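Local coordinates for acetyl-CoA acetyltransferase (Bacillus anthracis, PDB 3SS6), which probably catalyses, as a member of the thiolase family, the condensation of two acetyl-CoA molecules to acetoacetyl-CoA and free coenzyme A, or the reverse cleavage, at residues T19-K25 and A120-S124; S184-A188 and N342-L348. Residues are numbered along the deposited sequence.

Both segments of contact 1 come before either segment of contact 2 along the chain. Their centres lie 19 Å apart; the nearest atoms are about 7 Å apart, so the two do not touch. Contact 1 joins loops that follow strands 7-19 and 112-120, two parallel strands of the mixed sheet of the N-terminal thiolase domain, separated by the antiparallel strand 252-262. Contact 2 instead sets helix 174-194, from the N-terminal thiolase region, against segment 342-348 of the C-terminal thiolase domain. One contact therefore ties loops together within the N-terminal region and reaches other subunits, whereas the other is a buried junction between the two regions of one chain.

Contact 1 (T19-K25 and A120-S124); sequences TFGGALK and AMSSS
Three beta turns, with no helix or extended strand pairing, define the geometry. Segment 19-25 makes a type II turn over Thr-19 to Gly-22, closed by Gly-22 N to Thr-19 O at 2.8 Å, then a type I turn over Gly-22 to Lys-25; Gly-21 has positive phi (74°), which favours glycine. Segment 120-124 forms a type I turn from Met-121 to Ser-124, closed by Ser-124 N to Met-121 O at 3.1 Å. The closest CA pair is Lys-25 with Ser-122, 5.0 Å apart. Ser-122 sits at the centre: in the m rotamer, its OG accepts a hydrogen bond from Gly-21 N (2.8 Å, 166° at the hydrogen) and is also bonded to Asp-253, at the start of the intervening strand 252-262. Phe-20, chi1 t, leaves its backbone sideways, yet its ring swings in until CE2 lies 3.6 Å from Met-121 O and 4.3 Å from Met-121 CB. Lys-25 contributes mainly backbone: its CA is 3.7 Å from Ser-122 CB and its O is 3.6 Å from Ser-123 CB, while the extended side chain starts away from the other segment and makes a cation-pi contact with Trp-133 of the second subunit. Water 1 bridges the turns, donating to Leu-24 O (2.9 Å) and accepting a weak bond from Ser-123 N (3.2 Å). Trp-133 of the second subunit also bonds to Ser-122 O, and Phe-20 packs on Arg-132 of that subunit. The loops leaving the C-terminal ends of parallel strands 7-19 and 112-120 are thus joined at a subunit interface of the thiolase fold.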
ATOM      1  N   THR A  19       3.987 -24.976  -8.151  1.00 14.01           N
ATOM      2  CA  THR A  19       4.125 -23.912  -9.144  1.00 13.35           C
ATOM      3  C   THR A  19       3.619 -22.600  -8.560  1.00 15.54           C
ATOM      4  O   THR A  19       2.876 -22.588  -7.587  1.00 16.14           O
ATOM      5  CB  THR A  19       3.342 -24.216 -10.439  1.00 16.89           C
ATOM      6  OG1 THR A  19       1.965 -24.459 -10.126  1.00 22.26           O
ATOM      7  CG2 THR A  19       3.923 -25.421 -11.141  1.00 17.21           C
ATOM      8  N   PHE A  20       4.040 -21.492  -9.156  1.00 15.45           N
ATOM      9  CA  PHE A  20       3.642 -20.180  -8.659  1.00 15.01           C
ATOM     10  C   PHE A  20       2.136 -20.010  -8.694  1.00 16.20           C
ATOM     11  O   PHE A  20       1.501 -20.171  -9.742  1.00 18.76           O
ATOM     12  CB  PHE A  20       4.326 -19.077  -9.466  1.00 15.69           C
ATOM     13  CG  PHE A  20       4.261 -17.725  -8.806  1.00 15.93           C
ATOM     14  CD1 PHE A  20       3.342 -16.781  -9.222  1.00 20.49           C
ATOM     15  CD2 PHE A  20       5.105 -17.420  -7.745  1.00 16.47           C
ATOM     16  CE1 PHE A  20       3.282 -15.537  -8.600  1.00 20.23           C
ATOM     17  CE2 PHE A  20       5.049 -16.184  -7.125  1.00 19.22           C
ATOM     18  CZ  PHE A  20       4.131 -15.249  -7.552  1.00 20.54           C
ATOM     19  N   GLY A  21       1.560 -19.696  -7.541  1.00 14.29           N
ATOM     20  CA  GLY A  21       0.117 -19.574  -7.437  1.00 16.68           C
ATOM     21  C   GLY A  21      -0.584 -20.920  -7.457  1.00 18.03           C
ATOM     22  O   GLY A  21      -1.809 -20.985  -7.608  1.00 18.12           O
ATOM     23  N   GLY A  22       0.193 -21.989  -7.289  1.00 17.55           N
ATOM     24  CA  GLY A  22      -0.328 -23.353  -7.347  1.00 15.14           C
ATOM     25  C   GLY A  22      -0.753 -23.916  -5.996  1.00 14.63           C
ATOM     26  O   GLY A  22      -1.369 -23.223  -5.184  1.00 15.23           O
ATOM     27  N   ALA A  23      -0.421 -25.183  -5.758  1.00 15.22           N
ATOM     28  CA  ALA A  23      -0.907 -25.899  -4.581  1.00 15.26           C
ATOM     29  C   ALA A  23      -0.493 -25.247  -3.271  1.00 13.86           C
ATOM     30  O   ALA A  23      -1.225 -25.319  -2.279  1.00 17.93           O
ATOM     31  CB  ALA A  23      -0.428 -27.364  -4.615  1.00 17.55           C
ATOM     32  N   LEU A  24       0.683 -24.616  -3.266  1.00 12.06           N
ATOM     33  CA  LEU A  24       1.229 -24.010  -2.047  1.00 13.31           C
ATOM     34  C   LEU A  24       1.048 -22.488  -2.008  1.00 13.88           C
ATOM     35  O   LEU A  24       1.713 -21.786  -1.239  1.00 15.32           O
ATOM     36  CB  LEU A  24       2.717 -24.396  -1.881  1.00 14.23           C
ATOM     37  CG  LEU A  24       2.977 -25.901  -1.811  1.00 15.31           C
ATOM     38  CD1 LEU A  24       4.483 -26.223  -1.909  1.00 15.04           C
ATOM     39  CD2 LEU A  24       2.350 -26.483  -0.525  1.00 17.18           C
ATOM     40  N   LYS A  25       0.113 -21.987  -2.819  1.00 15.15           N
ATOM     41  CA  LYS A  25      -0.204 -20.564  -2.892  1.00 14.43           C
ATOM     42  C   LYS A  25      -0.320 -19.888  -1.535  1.00 15.94           C
ATOM     43  O   LYS A  25       0.215 -18.798  -1.332  1.00 20.29           O
ATOM     44  CB  LYS A  25      -1.530 -20.376  -3.643  1.00 14.65           C
ATOM     45  CG  LYS A  25      -1.951 -18.932  -3.843  1.00 17.75           C
ATOM     46  CD  LYS A  25      -3.316 -18.935  -4.529  1.00 25.72           C
ATOM     47  CE  LYS A  25      -3.535 -17.720  -5.396  1.00 33.73           C
ATOM     48  NZ  LYS A  25      -4.844 -17.816  -6.106  1.00 36.41           N
ATOM     49  N   ALA A 120       8.822 -19.976  -0.179  1.00 11.46           N
ATOM     50  CA  ALA A 120       7.398 -19.889  -0.469  1.00 10.92           C
ATOM     51  C   ALA A 120       7.245 -18.633  -1.312  1.00 10.74           C
ATOM     52  O   ALA A 120       6.967 -17.543  -0.798  1.00 12.49           O
ATOM     53  CB  ALA A 120       6.590 -19.791   0.819  1.00 13.58           C
ATOM     54  N   MET A 121       7.473 -18.774  -2.612  1.00 10.56           N
ATOM     55  CA  MET A 121       7.485 -17.601  -3.478  1.00 12.60           C
ATOM     56  C   MET A 121       6.061 -17.081  -3.675  1.00 14.00           C
ATOM     57  O   MET A 121       5.848 -15.876  -3.677  1.00 14.13           O
ATOM     58  CB  MET A 121       8.192 -17.912  -4.803  1.00 12.82           C
ATOM     59  CG  MET A 121       9.638 -18.348  -4.560  1.00 11.60           C
ATOM     60  SD  MET A 121      10.641 -18.701  -6.026  1.00 14.22           S
ATOM     61  CE  MET A 121      11.066 -17.027  -6.559  1.00 15.11           C
ATOM     62  N   SER A 122       5.094 -17.994  -3.802  1.00 11.44           N
ATOM     63  CA  SER A 122       3.703 -17.624  -4.054  1.00 12.51           C
ATOM     64  C   SER A 122       3.117 -16.720  -2.973  1.00 13.60           C
ATOM     65  O   SER A 122       2.261 -15.882  -3.259  1.00 15.91           O
ATOM     66  CB  SER A 122       2.815 -18.863  -4.182  1.00 13.33           C
ATOM     67  OG  SER A 122       3.195 -19.700  -5.268  1.00 13.32           O
ATOM     68  N   SER A 123       3.538 -16.913  -1.725  1.00 13.86           N
ATOM     69  CA  SER A 123       2.967 -16.150  -0.603  1.00 12.98           C
ATOM     70  C   SER A 123       3.832 -14.954  -0.202  1.00 13.31           C
ATOM     71  O   SER A 123       3.560 -14.265   0.801  1.00 15.30           O
ATOM     72  CB  SER A 123       2.742 -17.078   0.601  1.00 15.29           C
ATOM     73  OG  SER A 123       3.975 -17.662   1.009  1.00 14.00           O
ATOM     74  N   SER A 124       4.878 -14.688  -0.977  1.00 12.31           N
ATOM     75  CA  SER A 124       5.780 -13.584  -0.652  1.00 11.70           C
ATOM     76  C   SER A 124       5.074 -12.237  -0.792  1.00 13.24           C
ATOM     77  O   SER A 124       4.246 -12.056  -1.687  1.00 14.07           O
ATOM     78  CB  SER A 124       7.032 -13.636  -1.534  1.00 14.83           C
ATOM     79  OG  SER A 124       7.817 -14.768  -1.191  1.00 16.23           O
TER
HETATM   80  O   HOH W   1       3.996 -20.081  -1.180  1.00 19.46           O

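Contact 2 (S184-A188 and N342-L348); sequences SHTLA and NGSGVGL
In this thiolase fold, a junction between the N- and C-terminal regions is made by helix 174-194 (residues 184-188) lying on the loop and first turn of the short helix 345-348. CA pairs set the register: Ser-184 with Gly-343 and His-185 with Gly-347, both 4.1 Å, and Leu-187 with Asn-342, 4.7 Å. Such closeness requires glycine, since a CB on Gly-343 or Gly-347 would clash with Ser-184 O. Ser-184 (chi1 t) points its OG at the helix start, accepting from Ser-344 N (3.0 Å) and Gly-347 N (2.9 Å) and bonding to Glu-319, whose carboxylate also takes Val-346 N. Ser-344, at the N-cap position, directs its own OG to Glu-319 N. His-185 ND1 is satisfied by Arg-222 N; Gly-347 CA sits over the imidazole face in a CH-pi contact, 3.7 Å from the centroid. Ala-188 CB meets Leu-348 CG at 3.9 Å. Water 2 donates to Leu-187 O and Asn-342 OD1, each 2.8 Å away.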
ATOM      1  N   SER A 184      14.493 -31.663 -19.587  1.00 13.82           N
ATOM      2  CA  SER A 184      14.223 -31.440 -18.171  1.00 13.98           C
ATOM      3  C   SER A 184      12.812 -31.895 -17.808  1.00 16.17           C
ATOM      4  O   SER A 184      12.613 -32.613 -16.823  1.00 16.98           O
ATOM      5  CB  SER A 184      14.442 -29.960 -17.814  1.00 15.29           C
ATOM      6  OG  SER A 184      14.622 -29.792 -16.415  1.00 17.15           O
ATOM      7  N   HIS A 185      11.830 -31.510 -18.617  1.00 15.81           N
ATOM      8  CA  HIS A 185      10.460 -31.951 -18.372  1.00 14.50           C
ATOM      9  C   HIS A 185      10.314 -33.446 -18.598  1.00 17.92           C
ATOM     10  O   HIS A 185       9.667 -34.137 -17.816  1.00 18.06           O
ATOM     11  CB  HIS A 185       9.481 -31.210 -19.282  1.00 17.89           C
ATOM     12  CG  HIS A 185       9.218 -29.802 -18.858  1.00 18.88           C
ATOM     13  ND1 HIS A 185       8.162 -29.460 -18.043  1.00 15.70           N
ATOM     14  CD2 HIS A 185       9.870 -28.647 -19.139  1.00 17.20           C
ATOM     15  CE1 HIS A 185       8.178 -28.155 -17.831  1.00 17.16           C
ATOM     16  NE2 HIS A 185       9.202 -27.637 -18.487  1.00 17.75           N
ATOM     17  N   THR A 186      10.910 -33.938 -19.680  1.00 18.94           N
ATOM     18  CA  THR A 186      10.731 -35.335 -20.066  1.00 18.29           C
ATOM     19  C   THR A 186      11.277 -36.293 -19.005  1.00 18.76           C
ATOM     20  O   THR A 186      10.605 -37.271 -18.623  1.00 18.44           O
ATOM     21  CB  THR A 186      11.384 -35.638 -21.427  1.00 19.58           C
ATOM     22  OG1 THR A 186      10.756 -34.849 -22.448  1.00 20.86           O
ATOM     23  CG2 THR A 186      11.207 -37.114 -21.784  1.00 22.30           C
ATOM     24  N   LEU A 187      12.493 -36.019 -18.539  1.00 17.25           N
ATOM     25  CA  LEU A 187      13.125 -36.864 -17.532  1.00 17.31           C
ATOM     26  C   LEU A 187      12.413 -36.762 -16.181  1.00 18.92           C
ATOM     27  O   LEU A 187      12.285 -37.765 -15.473  1.00 20.57           O
ATOM     28  CB  LEU A 187      14.616 -36.542 -17.395  1.00 17.51           C
ATOM     29  CG  LEU A 187      15.428 -36.850 -18.659  1.00 19.38           C
ATOM     30  CD1 LEU A 187      16.897 -36.497 -18.446  1.00 22.01           C
ATOM     31  CD2 LEU A 187      15.292 -38.319 -19.057  1.00 21.84           C
ATOM     32  N   ALA A 188      11.936 -35.564 -15.835  1.00 15.51           N
ATOM     33  CA  ALA A 188      11.172 -35.392 -14.596  1.00 14.55           C
ATOM     34  C   ALA A 188       9.882 -36.210 -14.644  1.00 18.80           C
ATOM     35  O   ALA A 188       9.570 -36.938 -13.697  1.00 17.58           O
ATOM     36  CB  ALA A 188      10.871 -33.904 -14.328  1.00 14.88           C
ATOM     37  N   ASN A 342      17.246 -36.998 -13.747  1.00 18.12           N
ATOM     38  CA  ASN A 342      15.788 -37.011 -13.608  1.00 17.10           C
ATOM     39  C   ASN A 342      15.212 -35.612 -13.781  1.00 16.38           C
ATOM     40  O   ASN A 342      14.169 -35.285 -13.221  1.00 19.05           O
ATOM     41  CB  ASN A 342      15.369 -37.596 -12.257  1.00 16.44           C
ATOM     42  CG  ASN A 342      15.705 -39.069 -12.136  1.00 17.73           C
ATOM     43  OD1 ASN A 342      15.509 -39.835 -13.073  1.00 20.76           O
ATOM     44  ND2 ASN A 342      16.243 -39.466 -10.987  1.00 17.32           N
ATOM     45  N   GLY A 343      15.920 -34.778 -14.534  1.00 16.97           N
ATOM     46  CA  GLY A 343      15.495 -33.406 -14.754  1.00 18.33           C
ATOM     47  C   GLY A 343      16.081 -32.409 -13.767  1.00 17.98           C
ATOM     48  O   GLY A 343      16.800 -32.762 -12.830  1.00 17.03           O
ATOM     49  N   SER A 344      15.778 -31.138 -13.984  1.00 14.68           N
ATOM     50  CA  SER A 344      16.259 -30.121 -13.059  1.00 14.87           C
ATOM     51  C   SER A 344      15.331 -28.919 -13.062  1.00 15.51           C
ATOM     52  O   SER A 344      14.138 -29.061 -13.326  1.00 18.03           O
ATOM     53  CB  SER A 344      17.713 -29.742 -13.373  1.00 18.34           C
ATOM     54  OG  SER A 344      18.234 -28.827 -12.405  1.00 20.53           O
ATOM     55  N   GLY A 345      15.876 -27.738 -12.771  1.00 14.43           N
ATOM     56  CA  GLY A 345      15.056 -26.560 -12.539  1.00 16.08           C
ATOM     57  C   GLY A 345      14.051 -26.188 -13.612  1.00 15.31           C
ATOM     58  O   GLY A 345      12.989 -25.645 -13.302  1.00 16.24           O
ATOM     59  N   VAL A 346      14.367 -26.446 -14.877  1.00 14.71           N
ATOM     60  CA  VAL A 346      13.427 -26.062 -15.919  1.00 13.22           C
ATOM     61  C   VAL A 346      12.155 -26.903 -15.833  1.00 15.55           C
ATOM     62  O   VAL A 346      11.037 -26.376 -15.893  1.00 17.21           O
ATOM     63  CB  VAL A 346      14.043 -26.123 -17.320  1.00 16.32           C
ATOM     64  CG1 VAL A 346      12.954 -25.917 -18.376  1.00 16.84           C
ATOM     65  CG2 VAL A 346      15.136 -25.059 -17.448  1.00 16.38           C
ATOM     66  N   GLY A 347      12.318 -28.210 -15.672  1.00 15.01           N
ATOM     67  CA  GLY A 347      11.153 -29.074 -15.549  1.00 16.31           C
ATOM     68  C   GLY A 347      10.515 -29.138 -14.166  1.00 14.73           C
ATOM     69  O   GLY A 347       9.280 -29.194 -14.040  1.00 16.45           O
ATOM     70  N   LEU A 348      11.343 -29.125 -13.133  1.00 13.87           N
ATOM     71  CA  LEU A 348      10.865 -29.348 -11.766  1.00 13.66           C
ATOM     72  C   LEU A 348      10.567 -28.073 -10.996  1.00 15.16           C
ATOM     73  O   LEU A 348       9.831 -28.114 -10.013  1.00 16.59           O
ATOM     74  CB  LEU A 348      11.884 -30.164 -10.973  1.00 14.93           C
ATOM     75  CG  LEU A 348      11.964 -31.640 -11.348  1.00 15.89           C
ATOM     76  CD1 LEU A 348      13.292 -32.205 -10.870  1.00 18.19           C
ATOM     77  CD2 LEU A 348      10.767 -32.393 -10.734  1.00 15.79           C
TER
HETATM   78  O   HOH W   2      14.060 -39.963 -15.472  1.00 19.76           O